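Local coordinates for 2'-5' RNA Ligase (Thermus thermophilus, PDB 1IUH), which belongs to the LigT-like phosphoesterase family of the 2H clan, whose members carry two His-x-Thr/Ser motifs in an alpha/beta fold of two related halves, at residues F4-L9 against Q37-L42; K31-H36 against H130-R135; R73-G78 against K92-G97. One frame throughout, in Å; residues are numbered along the deposited sequence.

How the contacts relate
All three contacts pair antiparallel strands of the same sheet system. Contact 1 is the buried one and lies near the centre of the chain. Contacts 2 and 3 are partly buried and lie farther out. Contact 1 adds an aromatic and histidine cluster to its backbone bonds. Contact 2 is mostly backbone bonding by a short edge strand. Contact 3 is a hairpin with charged side chains away from Leu74 and Ala93. Strand 130-136 of contact 2 is also the sheet neighbour of strand 88-94 in contact 3. Ile131 touches Leu40 of contact 1 and Leu74 of contact 3, and Leu40 also meets Ala93.

Contact 1 of 3, residues F4-L9 against Q37-L42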
ATOM      1  N   PHE A   4       6.656   5.407   3.903  1.00 23.70           N
ATOM      2  CA  PHE A   4       6.346   4.392   2.881  1.00 22.07           C
ATOM      3  C   PHE A   4       5.828   5.073   1.607  1.00 22.46           C
ATOM      4  O   PHE A   4       5.368   6.232   1.641  1.00 20.98           O
ATOM      5  CB  PHE A   4       5.305   3.361   3.378  1.00 21.59           C
ATOM      6  CG  PHE A   4       3.909   3.910   3.621  1.00 20.13           C
ATOM      7  CD1 PHE A   4       2.900   3.742   2.682  1.00 22.11           C
ATOM      8  CD2 PHE A   4       3.575   4.550   4.815  1.00 21.92           C
ATOM      9  CE1 PHE A   4       1.576   4.196   2.927  1.00 19.93           C
ATOM     10  CE2 PHE A   4       2.244   5.006   5.064  1.00 19.44           C
ATOM     11  CZ  PHE A   4       1.258   4.816   4.101  1.00 18.98           C
ATOM     12  N   TYR A   5       6.002   4.387   0.477  1.00 22.35           N
ATOM     13  CA  TYR A   5       5.436   4.847  -0.795  1.00 21.97           C
ATOM     14  C   TYR A   5       4.121   4.055  -1.022  1.00 20.75           C
ATOM     15  O   TYR A   5       4.031   2.857  -0.769  1.00 19.50           O
ATOM     16  CB  TYR A   5       6.379   4.643  -2.013  1.00 21.35           C
ATOM     17  CG  TYR A   5       7.645   5.501  -2.005  1.00 21.27           C
ATOM     18  CD1 TYR A   5       8.847   4.958  -1.542  1.00 20.83           C
ATOM     19  CD2 TYR A   5       7.660   6.831  -2.504  1.00 19.71           C
ATOM     20  CE1 TYR A   5      10.044   5.693  -1.578  1.00 19.76           C
ATOM     21  CE2 TYR A   5       8.879   7.598  -2.540  1.00 16.72           C
ATOM     22  CZ  TYR A   5      10.056   6.988  -2.069  1.00 18.85           C
ATOM     23  OH  TYR A   5      11.285   7.572  -2.063  1.00 18.02           O
ATOM     24  N   ALA A   6       3.103   4.734  -1.519  1.00 20.67           N
ATOM     25  CA  ALA A   6       1.851   4.062  -1.713  1.00 21.19           C
ATOM     26  C   ALA A   6       1.018   4.687  -2.813  1.00 20.43           C
ATOM     27  O   ALA A   6       1.270   5.806  -3.248  1.00 20.51           O
ATOM     28  CB  ALA A   6       1.034   4.079  -0.358  1.00 21.50           C
ATOM     29  N   VAL A   7       0.001   3.946  -3.230  1.00 19.87           N
ATOM     30  CA  VAL A   7      -0.927   4.435  -4.213  1.00 18.96           C
ATOM     31  C   VAL A   7      -2.256   4.649  -3.474  1.00 21.10           C
ATOM     32  O   VAL A   7      -2.754   3.726  -2.821  1.00 23.79           O
ATOM     33  CB  VAL A   7      -1.165   3.405  -5.311  1.00 16.08           C
ATOM     34  CG1 VAL A   7      -2.460   3.763  -6.115  1.00 15.05           C
ATOM     35  CG2 VAL A   7      -0.017   3.337  -6.164  1.00 10.72           C
ATOM     36  N   PHE A   8      -2.808   5.851  -3.547  1.00 21.49           N
ATOM     37  CA  PHE A   8      -4.124   6.105  -2.969  1.00 21.65           C
ATOM     38  C   PHE A   8      -5.132   5.849  -4.085  1.00 23.93           C
ATOM     39  O   PHE A   8      -4.777   5.780  -5.278  1.00 24.97           O
ATOM     40  CB  PHE A   8      -4.221   7.501  -2.348  1.00 19.64           C
ATOM     41  CG  PHE A   8      -3.560   7.568  -1.015  1.00 17.82           C
ATOM     42  CD1 PHE A   8      -2.275   8.103  -0.881  1.00 16.22           C
ATOM     43  CD2 PHE A   8      -4.168   6.958   0.084  1.00 15.70           C
ATOM     44  CE1 PHE A   8      -1.590   8.025   0.316  1.00 14.01           C
ATOM     45  CE2 PHE A   8      -3.527   6.860   1.275  1.00 15.19           C
ATOM     46  CZ  PHE A   8      -2.202   7.403   1.407  1.00 17.69           C
ATOM     47  N   LEU A   9      -6.383   5.705  -3.697  1.00 25.08           N
ATOM     48  CA  LEU A   9      -7.383   5.242  -4.611  1.00 26.10           C
ATOM     49  C   LEU A   9      -8.507   6.188  -4.925  1.00 27.83           C
ATOM     50  O   LEU A   9      -8.840   7.075  -4.123  1.00 29.31           O
ATOM     51  CB  LEU A   9      -7.909   3.917  -4.038  1.00 24.13           C
ATOM     52  CG  LEU A   9      -6.709   3.085  -3.563  1.00 24.83           C
ATOM     53  CD1 LEU A   9      -7.125   2.102  -2.472  1.00 24.26           C
ATOM     54  CD2 LEU A   9      -6.071   2.356  -4.706  1.00 23.16           C
ATOM     55  N   GLN A  37      -7.904   5.976   4.368  1.00 29.28           N
ATOM     56  CA  GLN A  37      -6.549   5.427   4.554  1.00 29.21           C
ATOM     57  C   GLN A  37      -6.374   4.191   3.654  1.00 27.88           C
ATOM     58  O   GLN A  37      -5.277   3.630   3.553  1.00 27.65           O
ATOM     59  CB  GLN A  37      -6.260   4.997   5.999  1.00 28.24           C
ATOM     60  CG  GLN A  37      -6.381   6.118   7.011  1.00 29.81           C
ATOM     61  CD  GLN A  37      -5.698   5.785   8.346  1.00 28.67           C
ATOM     62  OE1 GLN A  37      -5.838   4.695   8.904  1.00 28.89           O
ATOM     63  NE2 GLN A  37      -4.975   6.729   8.847  1.00 26.03           N
ATOM     64  N   LEU A  38      -7.460   3.751   3.009  1.00 26.20           N
ATOM     65  CA  LEU A  38      -7.337   2.575   2.168  1.00 23.42           C
ATOM     66  C   LEU A  38      -6.234   2.887   1.146  1.00 22.63           C
ATOM     67  O   LEU A  38      -6.171   3.981   0.608  1.00 21.87           O
ATOM     68  CB  LEU A  38      -8.681   2.237   1.542  1.00 21.52           C
ATOM     69  CG  LEU A  38      -9.743   1.473   2.391  1.00 21.67           C
ATOM     70  CD1 LEU A  38     -11.026   1.425   1.512  1.00 20.28           C
ATOM     71  CD2 LEU A  38      -9.359  -0.000   2.800  1.00 16.57           C
ATOM     72  N   HIS A  39      -5.328   1.941   0.911  1.00 22.51           N
ATOM     73  CA  HIS A  39      -4.207   2.200  -0.007  1.00 21.88           C
ATOM     74  C   HIS A  39      -3.367   0.943  -0.331  1.00 21.06           C
ATOM     75  O   HIS A  39      -3.380  -0.043   0.412  1.00 22.74           O
ATOM     76  CB  HIS A  39      -3.285   3.216   0.657  1.00 19.66           C
ATOM     77  CG  HIS A  39      -2.448   2.606   1.735  1.00 19.86           C
ATOM     78  ND1 HIS A  39      -2.926   2.396   3.013  1.00 20.19           N
ATOM     79  CD2 HIS A  39      -1.190   2.088   1.707  1.00 19.21           C
ATOM     80  CE1 HIS A  39      -1.992   1.778   3.728  1.00 21.33           C
ATOM     81  NE2 HIS A  39      -0.934   1.576   2.958  1.00 20.35           N
ATOM     82  N   LEU A  40      -2.589   1.010  -1.393  1.00 19.37           N
ATOM     83  CA  LEU A  40      -1.703  -0.115  -1.762  1.00 19.31           C
ATOM     84  C   LEU A  40      -0.274   0.378  -1.576  1.00 19.44           C
ATOM     85  O   LEU A  40       0.148   1.340  -2.241  1.00 22.32           O
ATOM     86  CB  LEU A  40      -1.890  -0.512  -3.235  1.00 17.90           C
ATOM     87  CG  LEU A  40      -1.123  -1.738  -3.720  1.00 19.03           C
ATOM     88  CD1 LEU A  40      -1.934  -2.539  -4.826  1.00 16.78           C
ATOM     89  CD2 LEU A  40       0.224  -1.236  -4.270  1.00 19.64           C
ATOM     90  N   THR A  41       0.472  -0.254  -0.689  1.00 18.76           N
ATOM     91  CA  THR A  41       1.863   0.158  -0.453  1.00 19.59           C
ATOM     92  C   THR A  41       2.866  -0.349  -1.494  1.00 18.96           C
ATOM     93  O   THR A  41       2.875  -1.494  -1.824  1.00 18.28           O
ATOM     94  CB  THR A  41       2.312  -0.305   0.942  1.00 20.44           C
ATOM     95  OG1 THR A  41       1.438   0.292   1.931  1.00 20.19           O
ATOM     96  CG2 THR A  41       3.767   0.084   1.197  1.00 17.58           C
ATOM     97  N   LEU A  42       3.691   0.505  -2.069  1.00 19.79           N
ATOM     98  CA  LEU A  42       4.640  -0.042  -3.046  1.00 18.73           C
ATOM     99  C   LEU A  42       5.957  -0.415  -2.380  1.00 19.26           C
ATOM    100  O   LEU A  42       6.646  -1.333  -2.806  1.00 20.75           O
ATOM    101  CB  LEU A  42       4.884   0.933  -4.157  1.00 16.89           C
ATOM    102  CG  LEU A  42       3.607   1.397  -4.826  1.00 16.75           C
ATOM    103  CD1 LEU A  42       3.792   2.838  -5.301  1.00 16.90           C
ATOM    104  CD2 LEU A  42       3.291   0.469  -5.974  1.00 14.80           C
TER
HETATM  105  O   HOH W   1      -7.665   5.752  -0.905  1.00 29.72           O
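Strand 4-8 runs antiparallel to strand 39-41, with Ala6 and Thr41 as a non-hydrogen-bonded pair whose CA atoms are 4.1 Å apart. Val7 and Leu40 are the hydrogen-bonded pair: Val7 N gives to Leu40 O (2.8 Å), and Leu40 N gives to Val7 O (3.1 Å). Leu42 N adds a bond of 2.7 Å to Tyr5 O. A water continues the pairing by bridging Leu9 N and Leu38 O.

Ala6, His39 and Thr41 share one face. In His39, CG sits between the backbone N and the carbonyl carbon (chi1 76°), which brings CD2 to 3.6 Å from Ala6 CB. The Phe4 and His39 side chains reach toward each other tip to tip. Phe4 CE1 is 3.6 Å from His39 NE2, Phe4 CZ lies over one face of the imidazole, and the planes are 41° apart. Tyr171 meets both rings. On the other face Val7 CG2 touches Leu42 CD1, and Leu40 and Leu42 pack on Phe98 of helix 96-113.

His39-Leu40-Thr41 fits the first His-x-Thr motif of the 2H clan. His39 ND1 donates to Gln37 O at 2.7 Å, almost in the ring plane. This bond holds the turn of the imidazole, and Ala6 CB and the Phe4 ring pack against it.

Contact 2 of 3, residues K31-H36 against H130-R135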
ATOM      1  N   LYS A  31     -10.856  -5.030  12.692  1.00 26.09           N
ATOM      2  CA  LYS A  31     -10.735  -3.591  12.751  1.00 27.07           C
ATOM      3  C   LYS A  31     -10.629  -3.114  11.307  1.00 25.86           C
ATOM      4  O   LYS A  31      -9.657  -3.364  10.585  1.00 26.13           O
ATOM      5  CB  LYS A  31      -9.530  -3.248  13.607  1.00 30.99           C
ATOM      6  CG  LYS A  31      -9.008  -1.856  13.469  1.00 37.26           C
ATOM      7  CD  LYS A  31      -9.814  -0.829  14.194  1.00 41.78           C
ATOM      8  CE  LYS A  31      -8.921   0.411  14.394  1.00 46.27           C
ATOM      9  NZ  LYS A  31      -9.574   1.532  15.167  1.00 49.68           N
ATOM     10  N   PRO A  32     -11.649  -2.415  10.857  1.00 24.61           N
ATOM     11  CA  PRO A  32     -11.599  -1.958   9.484  1.00 25.71           C
ATOM     12  C   PRO A  32     -10.788  -0.677   9.307  1.00 26.32           C
ATOM     13  O   PRO A  32     -10.822   0.251  10.151  1.00 25.55           O
ATOM     14  CB  PRO A  32     -13.090  -1.795   9.135  1.00 23.92           C
ATOM     15  CG  PRO A  32     -13.609  -1.222  10.312  1.00 21.94           C
ATOM     16  CD  PRO A  32     -12.889  -1.971  11.480  1.00 23.31           C
ATOM     17  N   VAL A  33     -10.051  -0.675   8.194  1.00 26.48           N
ATOM     18  CA  VAL A  33      -9.219   0.436   7.799  1.00 26.03           C
ATOM     19  C   VAL A  33     -10.172   1.544   7.346  1.00 26.87           C
ATOM     20  O   VAL A  33     -11.105   1.271   6.620  1.00 26.49           O
ATOM     21  CB  VAL A  33      -8.273   0.014   6.593  1.00 25.24           C
ATOM     22  CG1 VAL A  33      -7.630   1.230   5.968  1.00 24.52           C
ATOM     23  CG2 VAL A  33      -7.195  -0.964   7.058  1.00 22.62           C
ATOM     24  N   PRO A  34      -9.990   2.782   7.852  1.00 27.14           N
ATOM     25  CA  PRO A  34     -10.772   3.973   7.513  1.00 28.44           C
ATOM     26  C   PRO A  34     -10.610   4.112   5.962  1.00 30.32           C
ATOM     27  O   PRO A  34      -9.495   3.977   5.438  1.00 28.74           O
ATOM     28  CB  PRO A  34     -10.027   5.089   8.223  1.00 28.25           C
ATOM     29  CG  PRO A  34      -9.486   4.425   9.429  1.00 28.69           C
ATOM     30  CD  PRO A  34      -9.037   3.071   8.934  1.00 28.37           C
ATOM     31  N   PRO A  35     -11.710   4.420   5.236  1.00 31.07           N
ATOM     32  CA  PRO A  35     -11.722   4.559   3.786  1.00 31.17           C
ATOM     33  C   PRO A  35     -10.670   5.507   3.253  1.00 32.09           C
ATOM     34  O   PRO A  35      -9.982   5.187   2.270  1.00 32.62           O
ATOM     35  CB  PRO A  35     -13.164   4.961   3.491  1.00 31.82           C
ATOM     36  CG  PRO A  35     -13.513   5.766   4.708  1.00 33.85           C
ATOM     37  CD  PRO A  35     -12.968   4.921   5.819  1.00 32.31           C
ATOM     38  N   HIS A  36     -10.518   6.666   3.868  0.50 31.92           N
ATOM     39  CA  HIS A  36      -9.521   7.572   3.374  0.50 31.54           C
ATOM     40  C   HIS A  36      -8.074   7.076   3.636  0.50 31.05           C
ATOM     41  O   HIS A  36      -7.110   7.691   3.177  0.50 31.05           O
ATOM     42  CB  HIS A  36      -9.806   8.960   3.941  0.50 33.98           C
ATOM     43  CG  HIS A  36     -11.080   9.569   3.420  0.50 35.31           C
ATOM     44  ND1 HIS A  36     -11.697  10.648   4.023  0.50 35.44           N
ATOM     45  CD2 HIS A  36     -11.821   9.276   2.323  0.50 35.70           C
ATOM     46  CE1 HIS A  36     -12.760  10.993   3.315  0.50 36.87           C
ATOM     47  NE2 HIS A  36     -12.856  10.176   2.277  0.50 36.17           N
ATOM     48  N   HIS A 130      -1.318  -5.759  -2.692  0.54 29.16           N
ATOM     49  CA  HIS A 130      -2.438  -5.974  -1.747  0.54 28.46           C
ATOM     50  C   HIS A 130      -2.963  -4.627  -1.154  0.54 27.68           C
ATOM     51  O   HIS A 130      -2.181  -3.690  -1.008  0.54 27.71           O
ATOM     52  CB  HIS A 130      -1.946  -6.863  -0.564  0.54 28.22           C
ATOM     53  CG  HIS A 130      -1.577  -8.279  -0.932  0.54 28.92           C
ATOM     54  ND1 HIS A 130      -1.088  -9.178  -0.004  0.54 27.15           N
ATOM     55  CD2 HIS A 130      -1.667  -8.964  -2.107  0.54 28.98           C
ATOM     56  CE1 HIS A 130      -0.897 -10.351  -0.589  0.54 27.78           C
ATOM     57  NE2 HIS A 130      -1.239 -10.250  -1.862  0.54 28.02           N
ATOM     58  N   ILE A 131      -4.263  -4.544  -0.812  1.00 25.84           N
ATOM     59  CA  ILE A 131      -4.869  -3.349  -0.190  1.00 23.92           C
ATOM     60  C   ILE A 131      -5.613  -3.824   1.045  1.00 24.19           C
ATOM     61  O   ILE A 131      -6.670  -4.459   0.967  1.00 23.02           O
ATOM     62  CB  ILE A 131      -5.935  -2.591  -1.102  1.00 23.40           C
ATOM     63  CG1 ILE A 131      -5.237  -1.853  -2.257  1.00 22.65           C
ATOM     64  CG2 ILE A 131      -6.792  -1.609  -0.252  1.00 17.96           C
ATOM     65  CD1 ILE A 131      -6.146  -1.672  -3.500  1.00 21.19           C
ATOM     66  N   THR A 132      -5.054  -3.510   2.200  1.00 24.02           N
ATOM     67  CA  THR A 132      -5.681  -3.922   3.445  1.00 23.93           C
ATOM     68  C   THR A 132      -7.074  -3.378   3.707  1.00 22.10           C
ATOM     69  O   THR A 132      -7.303  -2.199   3.602  1.00 23.02           O
ATOM     70  CB  THR A 132      -4.761  -3.578   4.573  1.00 22.60           C
ATOM     71  OG1 THR A 132      -3.490  -4.106   4.215  1.00 27.34           O
ATOM     72  CG2 THR A 132      -5.167  -4.243   5.836  1.00 20.92           C
ATOM     73  N   LEU A 133      -7.969  -4.285   4.091  1.00 22.00           N
ATOM     74  CA  LEU A 133      -9.390  -4.035   4.397  1.00 21.96           C
ATOM     75  C   LEU A 133      -9.700  -3.980   5.869  1.00 20.95           C
ATOM     76  O   LEU A 133     -10.582  -3.222   6.318  1.00 21.02           O
ATOM     77  CB  LEU A 133     -10.233  -5.159   3.813  1.00 22.45           C
ATOM     78  CG  LEU A 133     -10.135  -5.259   2.309  1.00 22.43           C
ATOM     79  CD1 LEU A 133     -10.663  -6.568   1.900  1.00 25.39           C
ATOM     80  CD2 LEU A 133     -10.885  -4.110   1.687  1.00 21.16           C
ATOM     81  N   ALA A 134      -8.997  -4.813   6.618  1.00 20.06           N
ATOM     82  CA  ALA A 134      -9.182  -4.849   8.044  1.00 21.93           C
ATOM     83  C   ALA A 134      -8.097  -5.658   8.693  1.00 22.46           C
ATOM     84  O   ALA A 134      -7.461  -6.479   8.059  1.00 22.28           O
ATOM     85  CB  ALA A 134     -10.582  -5.442   8.378  1.00 21.25           C
ATOM     86  N   ARG A 135      -7.896  -5.425   9.981  1.00 25.70           N
ATOM     87  CA  ARG A 135      -6.871  -6.156  10.744  1.00 28.83           C
ATOM     88  C   ARG A 135      -7.521  -6.829  11.983  1.00 29.11           C
ATOM     89  O   ARG A 135      -8.421  -6.271  12.645  1.00 27.82           O
ATOM     90  CB  ARG A 135      -5.715  -5.208  11.151  1.00 30.99           C
ATOM     91  CG  ARG A 135      -4.954  -4.595   9.973  1.00 35.52           C
ATOM     92  CD  ARG A 135      -3.730  -3.621  10.319  1.00 39.19           C
ATOM     93  NE  ARG A 135      -2.788  -3.520   9.162  1.00 41.49           N
ATOM     94  CZ  ARG A 135      -1.786  -4.395   8.888  1.00 43.18           C
ATOM     95  NH1 ARG A 135      -1.541  -5.457   9.693  1.00 38.91           N
ATOM     96  NH2 ARG A 135      -1.052  -4.243   7.766  1.00 43.34           N
TER
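A short edge strand, with Lys31 and Pro32 opposite Arg135 and Ala134, extends the sheet beside strand 130-136. Lys31 and Arg135 are the antiparallel hydrogen-bonded pair. Lys31 N gives to Arg135 O at 2.7 Å, and Arg135 N returns a bond of 2.8 Å to Lys31 O. Pro32 and Ala134 follow as the non-hydrogen-bonded pair, with CA atoms 4.0 Å apart. Ala134 CB lies on the same face as Pro32, 3.2 Å from Lys31 O.

On its other side, strand 130-136 makes a classic beta bulge: Leu133 and Ala134 both face Trp89 of strand 88-94. His130-Ile131-Thr132, just before the bulge, fits the second His-x-Thr motif of the 2H clan.

Leu133 O takes Val33 N at 3.2 Å, with the donor 49° out of the carbonyl plane. The same oxygen also accepts Gln21 NE2 of helix 11-21, so two donors grip it. Gln21 NE2 bonds Val33 O as well and so ties the helix to both segments. Val33 CG1 is anti to the backbone N (chi1 167°), which leaves CG2 beside that N. CG2 meets Thr132 CG2 at 4.0 Å, the two side chains crossing at about a right angle. Val33 also touches Leu38.

Contact 3 of 3, residues R73-G78 against K92-G97; sequences RLRGTG and KAEAEG
Arg75 N bonds Lys92 O at 2.7 Å, nearly in line with the carbonyl. Lys92 N in turn gives to Gly76 O at 2.8 Å. Two successive residues, Arg75 and Gly76, thus share one partner, which is consistent with a beta bulge. Gly76 has a positive phi of 80°. At these backbone angles a beta carbon would press on Arg75 O, and glycine has none.

Beyond this point the pairing is regular. Arg73 and Glu94 are the antiparallel hydrogen-bonded pair, with Glu94 N giving to Arg73 O (2.9 Å) and Arg73 N giving a longer bond of 3.3 Å to Glu94 O. Between them and the bulge, Leu74 and Ala93 form a non-hydrogen-bonded pair. Leu74 CD1 reaches Ala93 CB at 4.2 Å. These two side chains lie on the buried face, where Leu74 also packs on Ile131 of strand 130-136 and on Val13 and Leu17 of helix 11-21.

Arg73 and Glu94 lie on the opposite face, with Arg75 close to Glu94. Arg73 NH1 has a weak, long ion pair with Glu151. Glu94 has CG between its backbone N and carbonyl carbon (chi1 84°), and from there its extended chain leans toward Arg75. The two side chains pair only by a long salt bridge, with Glu94 OE2 well out of the guanidinium plane. The position of that oxygen is doubtful in the model. Lys92 CB lies 3.6 Å from Arg75 O. Farther out the chain bends, and CE comes near Thr77 O. Thr77 OG1 bonds Val146 N in a neighbouring loop.

After Glu94 the chain leaves the sheet. Ala95 takes the N-cap position of helix 96-113. The pairing is that of a beta hairpin of strands 70-80 and 88-94, with a probable bulge at Arg75-Gly76, that leads straight into helix 96-113.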
ATOM      1  N   ARG A  73      -6.475  -3.498 -11.892  1.00 31.21           N
ATOM      2  CA  ARG A  73      -7.702  -4.239 -11.744  1.00 30.98           C
ATOM      3  C   ARG A  73      -7.702  -4.731 -10.293  1.00 30.58           C
ATOM      4  O   ARG A  73      -6.681  -5.153  -9.744  1.00 27.45           O
ATOM      5  CB  ARG A  73      -7.680  -5.379 -12.734  1.00 33.10           C
ATOM      6  CG  ARG A  73      -8.798  -6.322 -12.643  1.00 39.59           C
ATOM      7  CD  ARG A  73      -9.389  -6.604 -14.039  1.00 45.53           C
ATOM      8  NE  ARG A  73     -10.841  -6.331 -14.074  1.00 50.68           N
ATOM      9  CZ  ARG A  73     -11.474  -5.821 -15.133  1.00 53.95           C
ATOM     10  NH1 ARG A  73     -10.783  -5.547 -16.244  1.00 54.77           N
ATOM     11  NH2 ARG A  73     -12.779  -5.526 -15.067  1.00 55.64           N
ATOM     12  N   LEU A  74      -8.854  -4.592  -9.659  1.00 31.18           N
ATOM     13  CA  LEU A  74      -9.063  -5.043  -8.290  1.00 31.98           C
ATOM     14  C   LEU A  74      -9.521  -6.471  -8.554  1.00 32.72           C
ATOM     15  O   LEU A  74     -10.319  -6.706  -9.453  1.00 32.20           O
ATOM     16  CB  LEU A  74     -10.157  -4.196  -7.661  1.00 31.45           C
ATOM     17  CG  LEU A  74     -10.106  -3.909  -6.174  1.00 29.50           C
ATOM     18  CD1 LEU A  74      -8.759  -3.438  -5.786  1.00 29.35           C
ATOM     19  CD2 LEU A  74     -11.127  -2.872  -5.858  1.00 28.67           C
ATOM     20  N   ARG A  75      -9.014  -7.445  -7.818  1.00 35.07           N
ATOM     21  CA  ARG A  75      -9.416  -8.793  -8.163  1.00 37.99           C
ATOM     22  C   ARG A  75      -9.406  -9.813  -7.020  1.00 37.85           C
ATOM     23  O   ARG A  75      -8.388 -10.447  -6.780  1.00 39.41           O
ATOM     24  CB  ARG A  75      -8.491  -9.230  -9.305  1.00 41.68           C
ATOM     25  CG  ARG A  75      -8.960 -10.402 -10.102  1.00 46.90           C
ATOM     26  CD  ARG A  75      -8.157 -10.524 -11.391  1.00 51.16           C
ATOM     27  NE  ARG A  75      -8.415 -11.821 -12.026  1.00 53.44           N
ATOM     28  CZ  ARG A  75      -7.846 -12.965 -11.652  1.00 52.83           C
ATOM     29  NH1 ARG A  75      -6.964 -12.982 -10.656  1.00 51.91           N
ATOM     30  NH2 ARG A  75      -8.202 -14.100 -12.253  1.00 53.54           N
ATOM     31  N   GLY A  76     -10.516  -9.983  -6.308  1.00 37.01           N
ATOM     32  CA  GLY A  76     -10.521 -10.963  -5.215  1.00 35.15           C
ATOM     33  C   GLY A  76      -9.909 -10.519  -3.906  1.00 33.81           C
ATOM     34  O   GLY A  76      -9.200  -9.513  -3.866  1.00 34.10           O
ATOM     35  N   THR A  77     -10.182 -11.256  -2.831  1.00 33.08           N
ATOM     36  CA  THR A  77      -9.667 -10.923  -1.483  1.00 31.74           C
ATOM     37  C   THR A  77      -8.769 -12.031  -0.952  1.00 31.03           C
ATOM     38  O   THR A  77      -8.685 -13.074  -1.569  1.00 32.40           O
ATOM     39  CB  THR A  77     -10.784 -10.841  -0.478  1.00 31.30           C
ATOM     40  OG1 THR A  77     -11.644 -11.953  -0.722  1.00 34.16           O
ATOM     41  CG2 THR A  77     -11.536  -9.559  -0.548  1.00 28.05           C
ATOM     42  N   GLY A  78      -8.114 -11.808   0.191  1.00 29.68           N
ATOM     43  CA  GLY A  78      -7.283 -12.828   0.798  1.00 28.31           C
ATOM     44  C   GLY A  78      -6.932 -12.521   2.250  1.00 30.92           C
ATOM     45  O   GLY A  78      -7.316 -11.437   2.755  1.00 30.54           O
ATOM     46  N   LYS A  92      -6.755  -8.185  -3.354  1.00 26.55           N
ATOM     47  CA  LYS A  92      -5.647  -8.349  -4.299  1.00 25.66           C
ATOM     48  C   LYS A  92      -5.920  -7.404  -5.493  1.00 26.11           C
ATOM     49  O   LYS A  92      -7.039  -7.300  -6.001  1.00 25.51           O
ATOM     50  CB  LYS A  92      -5.478  -9.820  -4.792  1.00 25.93           C
ATOM     51  CG  LYS A  92      -5.201 -10.930  -3.700  1.00 29.88           C
ATOM     52  CD  LYS A  92      -4.524 -12.235  -4.257  1.00 32.36           C
ATOM     53  CE  LYS A  92      -5.243 -13.613  -3.883  1.00 35.20           C
ATOM     54  NZ  LYS A  92      -4.828 -14.402  -2.634  1.00 36.11           N
ATOM     55  N   ALA A  93      -4.899  -6.667  -5.909  1.00 26.56           N
ATOM     56  CA  ALA A  93      -5.020  -5.781  -7.066  1.00 27.08           C
ATOM     57  C   ALA A  93      -3.899  -6.279  -7.957  1.00 27.01           C
ATOM     58  O   ALA A  93      -3.000  -6.950  -7.466  1.00 27.54           O
ATOM     59  CB  ALA A  93      -4.766  -4.346  -6.684  1.00 26.33           C
ATOM     60  N   GLU A  94      -3.938  -5.974  -9.245  1.00 27.27           N
ATOM     61  CA  GLU A  94      -2.871  -6.439 -10.130  1.00 28.14           C
ATOM     62  C   GLU A  94      -2.585  -5.493 -11.275  1.00 26.95           C
ATOM     63  O   GLU A  94      -3.481  -4.791 -11.749  1.00 27.87           O
ATOM     64  CB  GLU A  94      -3.216  -7.820 -10.688  1.00 30.73           C
ATOM     65  CG  GLU A  94      -4.099  -7.805 -11.905  1.00 35.10           C
ATOM     66  CD  GLU A  94      -4.523  -9.213 -12.323  1.00 39.44           C
ATOM     67  OE1 GLU A  94      -3.612 -10.085 -12.419  1.00 38.57           O
ATOM     68  OE2 GLU A  94      -5.758  -9.431 -12.550  1.00 39.89           O
ATOM     69  N   ALA A  95      -1.332  -5.489 -11.712  1.00 25.09           N
ATOM     70  CA  ALA A  95      -0.858  -4.669 -12.829  1.00 23.88           C
ATOM     71  C   ALA A  95       0.650  -4.617 -12.793  1.00 25.00           C
ATOM     72  O   ALA A  95       1.259  -4.447 -11.737  1.00 25.44           O
ATOM     73  CB  ALA A  95      -1.388  -3.251 -12.744  1.00 24.47           C
ATOM     74  N   GLU A  96       1.246  -4.796 -13.958  1.00 27.75           N
ATOM     75  CA  GLU A  96       2.689  -4.709 -14.144  1.00 29.74           C
ATOM     76  C   GLU A  96       3.265  -3.424 -13.493  1.00 28.79           C
ATOM     77  O   GLU A  96       4.357  -3.428 -12.870  1.00 27.45           O
ATOM     78  CB  GLU A  96       2.971  -4.631 -15.624  1.00 32.83           C
ATOM     79  CG  GLU A  96       3.652  -5.850 -16.150  1.00 40.09           C
ATOM     80  CD  GLU A  96       4.980  -6.091 -15.485  1.00 42.43           C
ATOM     81  OE1 GLU A  96       5.074  -7.063 -14.669  1.00 44.19           O
ATOM     82  OE2 GLU A  96       5.915  -5.293 -15.782  1.00 43.80           O
ATOM     83  N   GLY A  97       2.511  -2.339 -13.697  1.00 26.80           N
ATOM     84  CA  GLY A  97       2.872  -1.033 -13.200  1.00 26.18           C
ATOM     85  C   GLY A  97       3.201  -1.001 -11.719  1.00 25.76           C
ATOM     86  O   GLY A  97       4.150  -0.280 -11.362  1.00 25.40           O
TER